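Local coordinates for protein queuine lyase ([Clostridium] spiroforme DSM 1552, PDB 6P78) that probably cleaves a C-N bond of queuine by radical SAM chemistry, binding a [4Fe-4S] cluster, S-adenosylmethionine and queuine, at residues 26-29 against 35-38; 151-154 against 160-163. One frame throughout, in Å; residues are numbered along the deposited sequence.

How the contacts relate
Contact 1 pairs strands 26-29 and 35-39, the beta hairpin at the edge of the five-stranded mixed sheet, and contact 2 ties helix 149-155 to the loop that follows it. They come in series along the chain, contact 1 closing long before contact 2 opens. Their centres lie 31 Å apart on opposite sides of the chain's centre, and their nearest atoms are about 19 Å apart, so they do not touch. Each lies near a different part of the ligand site: the side chain of Ile-37 in contact 1 is about 6 Å from bound queuine, whereas that of Ile-160 in contact 2 is about 5 Å from S-adenosylmethionine and about 7 Å from the iron-sulfur cluster.

Contact 1: residues 26-29 against 35-38; sequences YSHI and REIV
Tyr-26 and Val-38 form a non-hydrogen-bonded antiparallel pair at one end of a beta hairpin, whose strand 26-29 is an outermost strand of a mixed sheet and whose strand 35-39 joins the parallel strands of the radical SAM core. The backbones meet in two hydrogen-bonded pairs, Ser-27 with Ile-37 and Ile-29 with Arg-35; Ser-27 N reaches Ile-37 O at 3.0 Å with an N-H...O angle of 168°.

From CB of Tyr-26, CG stands opposite the backbone N (chi1 173°), which swings the ring obliquely across toward strand 35-38. CD1 then presents the ring edge to Val-38 CG1 at 3.7 Å, CE1 and CZ each come to 3.5 Å from Glu-36 OE2, and OH donates to Glu-36 OE2 at 2.6 Å, using the anti lone pair of a carboxylate turned 89° from the ring. The same OH accepts from His-28 NE2 at 2.9 Å, so two bonds fix the phenol end. Thr-78 N and Gly-79 N hold the two carboxylate oxygens of Glu-36 from outside the hairpin.

On the face of Ser-27 and Ile-37, Arg-35 is bound by Asp-33 O, Glu-85 and Asp-239, while Ile-29 CD1 sits over one guanidinium face, 3.6 Å from Arg-35 NE.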
ATOM      1  N   TYR A  26       2.507  14.601   4.305  1.00 22.77           N
ATOM      2  CA  TYR A  26       1.785  15.080   3.135  1.00 24.85           C
ATOM      3  C   TYR A  26       2.758  15.275   1.979  1.00 22.54           C
ATOM      4  O   TYR A  26       3.784  15.945   2.132  1.00 24.07           O
ATOM      5  CB  TYR A  26       1.072  16.401   3.448  1.00 26.66           C
ATOM      6  CG  TYR A  26       0.437  17.037   2.244  1.00 18.98           C
ATOM      7  CD1 TYR A  26      -0.816  16.619   1.801  1.00 24.62           C
ATOM      8  CD2 TYR A  26       1.081  18.051   1.533  1.00 25.39           C
ATOM      9  CE1 TYR A  26      -1.413  17.198   0.664  1.00 24.17           C
ATOM     10  CE2 TYR A  26       0.490  18.634   0.419  1.00 27.73           C
ATOM     11  CZ  TYR A  26      -0.761  18.208  -0.011  1.00 28.02           C
ATOM     12  OH  TYR A  26      -1.357  18.791  -1.112  1.00 26.50           O
ATOM     13  N   SER A  27       2.435  14.713   0.820  1.00 20.61           N
ATOM     14  CA  SER A  27       3.262  14.961  -0.351  1.00 21.49           C
ATOM     15  C   SER A  27       2.412  14.793  -1.611  1.00 20.39           C
ATOM     16  O   SER A  27       1.206  14.529  -1.549  1.00 20.50           O
ATOM     17  CB  SER A  27       4.505  14.053  -0.342  1.00 25.25           C
ATOM     18  OG  SER A  27       5.464  14.454  -1.318  1.00 26.77           O
ATOM     19  N   HIS A  28       3.046  15.003  -2.769  1.00 21.24           N
ATOM     20  CA  HIS A  28       2.449  14.697  -4.068  1.00 21.75           C
ATOM     21  C   HIS A  28       3.252  13.601  -4.752  1.00 24.10           C
ATOM     22  O   HIS A  28       4.480  13.581  -4.668  1.00 22.25           O
ATOM     23  CB  HIS A  28       2.426  15.902  -4.999  1.00 26.58           C
ATOM     24  CG  HIS A  28       1.645  17.066  -4.476  1.00 25.65           C
ATOM     25  ND1 HIS A  28       1.561  18.263  -5.150  1.00 27.88           N
ATOM     26  CD2 HIS A  28       0.916  17.216  -3.347  1.00 24.88           C
ATOM     27  CE1 HIS A  28       0.821  19.107  -4.454  1.00 26.20           C
ATOM     28  NE2 HIS A  28       0.427  18.498  -3.351  1.00 24.09           N
ATOM     29  N   ILE A  29       2.552  12.720  -5.453  1.00 20.58           N
ATOM     30  CA  ILE A  29       3.175  11.819  -6.422  1.00 24.18           C
ATOM     31  C   ILE A  29       3.111  12.470  -7.799  1.00 26.95           C
ATOM     32  O   ILE A  29       2.025  12.792  -8.286  1.00 28.33           O
ATOM     33  CB  ILE A  29       2.490  10.446  -6.406  1.00 23.81           C
ATOM     34  CG1 ILE A  29       2.821   9.757  -5.078  1.00 27.81           C
ATOM     35  CG2 ILE A  29       2.930   9.612  -7.619  1.00 28.68           C
ATOM     36  CD1 ILE A  29       1.816   8.682  -4.663  1.00 25.64           C
ATOM     37  N   ARG A  35      -1.067  12.595  -7.921  1.00 21.55           N
ATOM     38  CA  ARG A  35      -2.032  12.633  -6.839  1.00 17.34           C
ATOM     39  C   ARG A  35      -1.390  13.187  -5.582  1.00 22.13           C
ATOM     40  O   ARG A  35      -0.166  13.159  -5.427  1.00 22.16           O
ATOM     41  CB  ARG A  35      -2.583  11.224  -6.548  1.00 18.88           C
ATOM     42  CG  ARG A  35      -1.539  10.169  -6.162  1.00 20.15           C
ATOM     43  CD  ARG A  35      -2.227   8.843  -6.282  1.00 21.35           C
ATOM     44  NE  ARG A  35      -1.423   7.673  -5.911  1.00 24.63           N
ATOM     45  CZ  ARG A  35      -0.722   6.930  -6.760  1.00 27.52           C
ATOM     46  NH1 ARG A  35      -0.635   7.263  -8.047  1.00 22.95           N
ATOM     47  NH2 ARG A  35      -0.085   5.851  -6.305  1.00 23.96           N
ATOM     48  N   GLU A  36      -2.243  13.653  -4.665  1.00 18.37           N
ATOM     49  CA  GLU A  36      -1.820  13.933  -3.307  1.00 19.81           C
ATOM     50  C   GLU A  36      -1.772  12.632  -2.524  1.00 22.36           C
ATOM     51  O   GLU A  36      -2.520  11.696  -2.807  1.00 24.45           O
ATOM     52  CB  GLU A  36      -2.791  14.916  -2.635  1.00 19.96           C
ATOM     53  CG  GLU A  36      -2.771  16.315  -3.251  1.00 22.86           C
ATOM     54  CD  GLU A  36      -3.917  17.157  -2.739  1.00 26.35           C
ATOM     55  OE1 GLU A  36      -5.045  16.998  -3.266  1.00 27.82           O
ATOM     56  OE2 GLU A  36      -3.695  17.976  -1.816  1.00 28.02           O
ATOM     57  N   ILE A  37      -0.856  12.559  -1.560  1.00 19.15           N
ATOM     58  CA  ILE A  37      -0.775  11.392  -0.680  1.00 20.01           C
ATOM     59  C   ILE A  37      -0.599  11.865   0.753  1.00 22.28           C
ATOM     60  O   ILE A  37       0.126  12.835   1.020  1.00 22.73           O
ATOM     61  CB  ILE A  37       0.351  10.418  -1.087  1.00 17.62           C
ATOM     62  CG1 ILE A  37       0.288   9.129  -0.222  1.00 21.52           C
ATOM     63  CG2 ILE A  37       1.722  11.043  -1.039  1.00 22.20           C
ATOM     64  CD1 ILE A  37       1.208   8.002  -0.726  1.00 22.46           C
ATOM     65  N   VAL A  38      -1.298  11.205   1.673  1.00 18.59           N
ATOM     66  CA  VAL A  38      -1.173  11.486   3.100  1.00 19.54           C
ATOM     67  C   VAL A  38      -0.883  10.192   3.833  1.00 23.74           C
ATOM     68  O   VAL A  38      -1.441   9.144   3.496  1.00 23.37           O
ATOM     69  CB  VAL A  38      -2.420  12.178   3.679  1.00 25.49           C
ATOM     70  CG1 VAL A  38      -2.576  13.571   3.065  1.00 24.58           C
ATOM     71  CG2 VAL A  38      -3.678  11.336   3.485  1.00 25.82           C
TER

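Contact 2: residues 151-154 against 160-163; sequences MRNN and IHFD
Ile-160 O receives three hydrogen bonds from two neighbouring side chains of helix 149-155. Arg-152 grips it side-on, NE at 2.9 Å from Ile-160 O and NH2 at 3.1 Å from the same oxygen, which lies close to the guanidinium plane; a bend at chi3 (68°) in an otherwise extended chain turns the guanidinium across Ile-160. Asn-153 ND2 adds the third at 2.9 Å from Ile-160 O, approaching from above the carbonyl plane. The Asn-153 amide also accepts through OD1 from Ile-160 N at 2.9 Å, nearly straight at 170°, so one amide clasps both backbone polar groups of the residue.

Two rings join this shell. Phe-162 CE2 lies over the centre of the guanidinium, 3.4 Å from Arg-152 CZ, with the planes 27° apart. The His-161 ring stacks on the Asn-153 amide, its CE1 3.4 Å from Asn-153 ND2.

Further out, Asp-149 forms a salt bridge with Arg-152 NH2 and Thr-146 O accepts from NH1; Tyr-121 and Ile-168 pack on Phe-162. Arg-152 and Asn-153 thus bond the backbone of Ile-160 in the loop after their helix; Lys-158, backbone-bonded to Arg-152, binds S-adenosylmethionine at the cofactor site of the radical SAM core.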
ATOM      1  N   MET A 151       6.279 -18.570   0.458  1.00 23.62           N
ATOM      2  CA  MET A 151       7.038 -17.396   0.881  0.79 18.50           C
ATOM      3  C   MET A 151       6.125 -16.384   1.563  1.00 22.38           C
ATOM      4  O   MET A 151       6.480 -15.820   2.600  1.00 21.72           O
ATOM      5  CB  MET A 151       7.756 -16.765  -0.316  0.79 20.92           C
ATOM      6  CG  MET A 151       8.608 -15.528   0.043  0.79 22.92           C
ATOM      7  SD  MET A 151      10.266 -15.980   0.609  0.79 29.18           S
ATOM      8  CE  MET A 151      10.890 -14.335   0.976  0.79 22.75           C
ATOM      9  N   ARG A 152       4.930 -16.172   1.011  1.00 18.48           N
ATOM     10  CA  ARG A 152       4.020 -15.174   1.568  1.00 16.47           C
ATOM     11  C   ARG A 152       3.560 -15.543   2.977  1.00 22.73           C
ATOM     12  O   ARG A 152       3.538 -14.694   3.874  1.00 18.80           O
ATOM     13  CB  ARG A 152       2.836 -14.981   0.616  1.00 16.77           C
ATOM     14  CG  ARG A 152       1.820 -13.898   1.075  1.00 19.69           C
ATOM     15  CD  ARG A 152       0.681 -13.796   0.052  1.00 20.29           C
ATOM     16  NE  ARG A 152      -0.191 -14.982  -0.011  1.00 17.84           N
ATOM     17  CZ  ARG A 152      -0.177 -15.869  -1.001  1.00 17.53           C
ATOM     18  NH1 ARG A 152       0.665 -15.735  -2.044  1.00 18.48           N
ATOM     19  NH2 ARG A 152      -1.018 -16.888  -0.968  1.00 21.02           N
ATOM     20  N   ASN A 153       3.220 -16.808   3.210  1.00 17.37           N
ATOM     21  CA  ASN A 153       2.592 -17.179   4.467  1.00 17.90           C
ATOM     22  C   ASN A 153       3.520 -17.880   5.446  1.00 21.91           C
ATOM     23  O   ASN A 153       3.317 -17.755   6.656  1.00 25.54           O
ATOM     24  CB  ASN A 153       1.368 -18.052   4.195  1.00 20.65           C
ATOM     25  CG  ASN A 153       0.248 -17.251   3.574  1.00 25.18           C
ATOM     26  OD1 ASN A 153       0.037 -16.084   3.937  1.00 23.25           O
ATOM     27  ND2 ASN A 153      -0.467 -17.848   2.632  1.00 22.45           N
ATOM     28  N   ASN A 154       4.562 -18.553   4.968  1.00 22.19           N
ATOM     29  CA  ASN A 154       5.479 -19.255   5.857  1.00 23.44           C
ATOM     30  C   ASN A 154       6.739 -18.463   6.175  1.00 31.27           C
ATOM     31  O   ASN A 154       7.391 -18.757   7.177  1.00 41.04           O
ATOM     32  CB  ASN A 154       5.896 -20.604   5.255  1.00 31.08           C
ATOM     33  CG  ASN A 154       4.724 -21.547   5.054  1.00 33.84           C
ATOM     34  OD1 ASN A 154       3.667 -21.364   5.654  1.00 37.30           O
ATOM     35  ND2 ASN A 154       4.912 -22.583   4.214  1.00 33.28           N
ATOM     36  N   ILE A 160      -2.320 -14.481   4.154  1.00 17.00           N
ATOM     37  CA  ILE A 160      -3.099 -14.092   2.980  1.00 17.28           C
ATOM     38  C   ILE A 160      -3.345 -15.351   2.171  1.00 21.81           C
ATOM     39  O   ILE A 160      -2.407 -15.899   1.576  1.00 20.73           O
ATOM     40  CB  ILE A 160      -2.377 -13.032   2.140  1.00 19.12           C
ATOM     41  CG1 ILE A 160      -2.289 -11.697   2.896  1.00 17.23           C
ATOM     42  CG2 ILE A 160      -3.074 -12.821   0.773  1.00 19.34           C
ATOM     43  CD1 ILE A 160      -1.349 -10.689   2.186  1.00 20.25           C
ATOM     44  N   HIS A 161      -4.588 -15.808   2.132  1.00 21.19           N
ATOM     45  CA  HIS A 161      -4.914 -17.111   1.556  1.00 22.16           C
ATOM     46  C   HIS A 161      -5.955 -16.918   0.470  1.00 29.98           C
ATOM     47  O   HIS A 161      -7.060 -16.457   0.753  1.00 27.40           O
ATOM     48  CB  HIS A 161      -5.428 -18.053   2.636  1.00 25.13           C
ATOM     49  CG  HIS A 161      -4.409 -18.350   3.687  1.00 29.29           C
ATOM     50  ND1 HIS A 161      -3.555 -19.426   3.608  1.00 27.85           N
ATOM     51  CD2 HIS A 161      -4.071 -17.680   4.814  1.00 27.44           C
ATOM     52  CE1 HIS A 161      -2.755 -19.430   4.663  1.00 30.93           C
ATOM     53  NE2 HIS A 161      -3.040 -18.369   5.402  1.00 27.89           N
ATOM     54  N   PHE A 162      -5.599 -17.269  -0.763  1.00 25.80           N
ATOM     55  CA  PHE A 162      -6.532 -17.241  -1.880  1.00 26.98           C
ATOM     56  C   PHE A 162      -6.280 -18.468  -2.741  1.00 29.28           C
ATOM     57  O   PHE A 162      -5.153 -18.960  -2.834  1.00 28.81           O
ATOM     58  CB  PHE A 162      -6.398 -15.948  -2.720  1.00 23.05           C
ATOM     59  CG  PHE A 162      -4.972 -15.631  -3.114  1.00 25.92           C
ATOM     60  CD1 PHE A 162      -4.433 -16.154  -4.276  1.00 26.40           C
ATOM     61  CD2 PHE A 162      -4.181 -14.825  -2.321  1.00 25.52           C
ATOM     62  CE1 PHE A 162      -3.117 -15.896  -4.635  1.00 22.89           C
ATOM     63  CE2 PHE A 162      -2.874 -14.554  -2.683  1.00 26.32           C
ATOM     64  CZ  PHE A 162      -2.343 -15.098  -3.837  1.00 23.53           C
ATOM     65  N   ASP A 163      -7.353 -18.967  -3.341  1.00 28.75           N
ATOM     66  CA  ASP A 163      -7.315 -20.180  -4.156  1.00 32.58           C
ATOM     67  C   ASP A 163      -6.976 -19.891  -5.620  1.00 42.68           C
ATOM     68  O   ASP A 163      -6.309 -20.707  -6.272  1.00 53.95           O
ATOM     69  CB  ASP A 163      -8.670 -20.887  -4.058  1.00 41.01           C
ATOM     70  CG  ASP A 163      -8.653 -22.305  -4.630  1.00 52.33           C
ATOM     71  OD1 ASP A 163      -7.731 -23.083  -4.303  1.00 56.05           O
ATOM     72  OD2 ASP A 163      -9.584 -22.643  -5.390  1.00 55.08           O
TER